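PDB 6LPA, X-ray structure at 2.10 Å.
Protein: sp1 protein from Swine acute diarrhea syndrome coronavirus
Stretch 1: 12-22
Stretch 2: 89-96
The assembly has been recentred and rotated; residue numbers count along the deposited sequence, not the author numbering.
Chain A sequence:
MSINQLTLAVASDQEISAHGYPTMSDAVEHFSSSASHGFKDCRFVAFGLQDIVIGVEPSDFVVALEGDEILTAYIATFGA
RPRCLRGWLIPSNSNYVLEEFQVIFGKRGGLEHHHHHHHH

Stretch 1 12-22: SDQEISAHGYP
Stretch 2, residues 89-96: LIPSNSNY

Asp 13 clamps Asn 95 with both carboxylate oxygens: Asn 95 N donates to Asp 13 OD2 (3.1 Å, 161°) and Asn 95 ND2 to Asp 13 OD1 (2.7 Å, 140°), so one acidic group satisfies a backbone and a side-chain amide of the same residue. The CA-to-CB bond of Asp 13 (chi1 -82°, chi2 -20°) points toward the other stretch; Asn 95 has chi1 -61° and chi2 -42°. Next to the clamp, Ser 12 N donates to Asn 95 O (2.9 Å, 158°), and the CA atoms of Ser 12 and Tyr 96 lie 4.8 Å apart.

The stretches run antiparallel: Ser 12 lies by Tyr 96, Ile 16 by Ser 94 (CA–CA 5.7 Å) and Ala 18 by Ser 92 (CA–CA 4.4 Å). Residues 16-17 and 89-91 are extended, and Ala 18 (phi/psi -152/179) and His 19 (-156/155) continue that form. His 19 N donates to Pro 91 O (3.1 Å, 148°). Ser 92, chi1 t, links the two stretches through its hydroxyl: Ser 92 OG donates to Ser 17 O (2.8 Å) and accepts from Ser 94 N (3.1 Å), so the same oxygen also meets the backbone two residues on. Gln 14 and Glu 15 bulge clear of the contact.

Pro 91 (phi/psi -55/123, C-gamma exo) has the largest covered area, 86 Å² of the 550 Å² buried in total. Pro 91 CB sits over one face of the His 19 ring, 3.6 Å from the centroid, a CH-pi contact that sets an aliphatic C-H carbon against the pi face; His 19 adopts chi1 p and chi2 95°. Tyr 21 (chi1 m) reaches the same proline, with Tyr 21 CE2 4.0 Å from Pro 91 CG. Ala 18 CB packs on Ile 90 CG2 (3.7 Å), while Ile 16 CG1 (chi1 m) approaches Ser 94 CB at 4.2 Å.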

# COMPACT_ATOMS: atom_id res chain seq x y z
N SER A 12 -16.21 -9.94 -15.35
CA SER A 12 -16.47 -11.19 -16.06
C SER A 12 -16.04 -11.15 -17.52
O SER A 12 -16.26 -12.13 -18.24
CB SER A 12 -17.96 -11.58 -15.98
OG SER A 12 -18.75 -10.54 -16.48
N ASP A 13 -15.44 -10.06 -18.00
CA ASP A 13 -15.00 -10.01 -19.39
C ASP A 13 -13.67 -10.75 -19.59
O ASP A 13 -12.86 -10.91 -18.67
CB ASP A 13 -14.81 -8.57 -19.85
CG ASP A 13 -16.08 -7.91 -20.27
OD1 ASP A 13 -17.05 -8.64 -20.58
OD2 ASP A 13 -16.10 -6.66 -20.30
N GLN A 14 -13.45 -11.18 -20.84
CA GLN A 14 -12.15 -11.69 -21.26
C GLN A 14 -11.02 -10.70 -20.98
O GLN A 14 -9.93 -11.09 -20.55
CB GLN A 14 -12.17 -12.01 -22.75
CG GLN A 14 -12.31 -13.44 -23.07
CD GLN A 14 -11.10 -14.25 -22.69
OE1 GLN A 14 -10.13 -13.76 -22.08
NE2 GLN A 14 -11.16 -15.52 -23.02
N GLU A 15 -11.26 -9.43 -21.27
CA GLU A 15 -10.31 -8.36 -21.01
C GLU A 15 -11.00 -7.28 -20.20
O GLU A 15 -12.19 -7.00 -20.41
CB GLU A 15 -9.72 -7.77 -22.31
CG GLU A 15 -8.33 -8.32 -22.65
CD GLU A 15 -7.49 -7.34 -23.47
OE1 GLU A 15 -6.27 -7.59 -23.61
OE2 GLU A 15 -8.06 -6.34 -23.98
N ILE A 16 -10.26 -6.67 -19.28
CA ILE A 16 -10.80 -5.68 -18.36
C ILE A 16 -10.01 -4.41 -18.63
O ILE A 16 -8.82 -4.33 -18.30
CB ILE A 16 -10.67 -6.13 -16.89
CG1 ILE A 16 -11.64 -7.27 -16.59
CG2 ILE A 16 -10.94 -4.99 -15.92
CD1 ILE A 16 -11.11 -8.21 -15.47
N SER A 17 -10.65 -3.43 -19.26
CA SER A 17 -10.03 -2.12 -19.37
C SER A 17 -10.29 -1.34 -18.08
O SER A 17 -11.43 -1.24 -17.62
CB SER A 17 -10.58 -1.36 -20.57
OG SER A 17 -10.12 -0.03 -20.51
N ALA A 18 -9.22 -0.79 -17.48
CA ALA A 18 -9.31 -0.22 -16.15
C ALA A 18 -8.26 0.87 -16.00
O ALA A 18 -7.48 1.14 -16.92
CB ALA A 18 -9.13 -1.30 -15.08
N HIS A 19 -8.23 1.49 -14.83
CA HIS A 19 -7.21 2.48 -14.54
C HIS A 19 -7.02 2.59 -13.04
O HIS A 19 -7.93 2.28 -12.26
CB HIS A 19 -7.56 3.85 -15.14
CG HIS A 19 -8.81 4.45 -14.59
ND1 HIS A 19 -8.82 5.35 -13.55
CD2 HIS A 19 -10.11 4.29 -14.96
CE1 HIS A 19 -10.06 5.71 -13.28
NE2 HIS A 19 -10.86 5.09 -14.13
N GLY A 20 -5.82 3.04 -12.63
CA GLY A 20 -5.53 3.39 -11.26
C GLY A 20 -5.03 4.82 -11.13
O GLY A 20 -5.20 5.62 -12.06
N TYR A 21 -4.41 5.15 -10.00
CA TYR A 21 -4.05 6.52 -9.67
C TYR A 21 -2.56 6.63 -9.35
O TYR A 21 -1.98 5.70 -8.79
CB TYR A 21 -4.90 7.03 -8.49
CG TYR A 21 -6.38 6.92 -8.79
CD1 TYR A 21 -6.97 7.71 -9.77
CD2 TYR A 21 -7.18 5.99 -8.14
CE1 TYR A 21 -8.32 7.59 -10.07
CE2 TYR A 21 -8.54 5.87 -8.44
CZ TYR A 21 -9.10 6.67 -9.40
OH TYR A 21 -10.44 6.57 -9.69
N PRO A 22 -1.93 7.77 -9.68
CA PRO A 22 -0.46 7.82 -9.63
C PRO A 22 0.12 8.11 -8.25
O PRO A 22 1.29 7.76 -8.02
CB PRO A 22 -0.12 8.96 -10.61
CG PRO A 22 -1.40 9.70 -10.86
CD PRO A 22 -2.51 9.06 -10.09
N LEU A 89 -10.13 -4.00 -6.13
CA LEU A 89 -11.21 -3.22 -6.71
C LEU A 89 -10.55 -2.11 -7.52
O LEU A 89 -9.75 -1.34 -6.98
CB LEU A 89 -12.13 -2.63 -5.64
CG LEU A 89 -13.18 -3.56 -5.05
CD1 LEU A 89 -13.64 -3.02 -3.69
CD2 LEU A 89 -14.36 -3.67 -6.03
N ILE A 90 -10.86 -2.06 -8.81
CA ILE A 90 -10.19 -1.19 -9.77
C ILE A 90 -11.24 -0.47 -10.59
O ILE A 90 -12.16 -1.12 -11.12
CB ILE A 90 -9.26 -1.99 -10.70
CG1 ILE A 90 -8.46 -3.05 -9.91
CG2 ILE A 90 -8.35 -1.05 -11.47
CD1 ILE A 90 -7.65 -4.03 -10.77
N PRO A 91 -11.12 0.84 -10.76
CA PRO A 91 -12.07 1.57 -11.62
C PRO A 91 -12.10 0.94 -13.01
O PRO A 91 -11.07 0.80 -13.67
CB PRO A 91 -11.53 3.00 -11.63
CG PRO A 91 -10.78 3.12 -10.33
CD PRO A 91 -10.15 1.75 -10.13
N SER A 92 -13.30 0.52 -13.42
CA SER A 92 -13.49 -0.16 -14.69
C SER A 92 -14.97 -0.21 -15.01
O SER A 92 -15.81 -0.31 -14.11
CB SER A 92 -12.92 -1.59 -14.64
OG SER A 92 -13.28 -2.27 -15.82
N ASN A 93 -15.28 -0.14 -16.30
CA ASN A 93 -16.63 -0.33 -16.81
C ASN A 93 -16.85 -1.72 -17.42
O ASN A 93 -17.74 -1.88 -18.27
CB ASN A 93 -16.95 0.76 -17.84
CG ASN A 93 -17.12 2.14 -17.20
OD1 ASN A 93 -17.72 2.27 -16.13
ND2 ASN A 93 -16.56 3.17 -17.83
N SER A 94 -16.07 -2.73 -17.03
CA SER A 94 -16.22 -4.05 -17.64
C SER A 94 -17.56 -4.68 -17.26
O SER A 94 -18.22 -4.30 -16.28
CB SER A 94 -15.10 -4.98 -17.20
OG SER A 94 -15.40 -5.53 -15.94
N ASN A 95 -17.95 -5.68 -18.06
CA ASN A 95 -19.09 -6.52 -17.72
C ASN A 95 -18.77 -7.29 -16.45
O ASN A 95 -17.61 -7.58 -16.15
CB ASN A 95 -19.43 -7.50 -18.85
CG ASN A 95 -19.82 -6.79 -20.15
OD1 ASN A 95 -20.55 -5.80 -20.13
ND2 ASN A 95 -19.33 -7.30 -21.28
N TYR A 96 -19.82 -7.61 -15.70
CA TYR A 96 -19.64 -8.06 -14.33
C TYR A 96 -20.78 -8.99 -13.98
O TYR A 96 -21.79 -9.07 -14.69
CB TYR A 96 -19.62 -6.89 -13.34
CG TYR A 96 -20.91 -6.08 -13.36
CD1 TYR A 96 -21.13 -5.11 -14.33
CD2 TYR A 96 -21.93 -6.31 -12.42
CE1 TYR A 96 -22.30 -4.38 -14.37
CE2 TYR A 96 -23.12 -5.57 -12.45
CZ TYR A 96 -23.30 -4.61 -13.44
OH TYR A 96 -24.45 -3.86 -13.51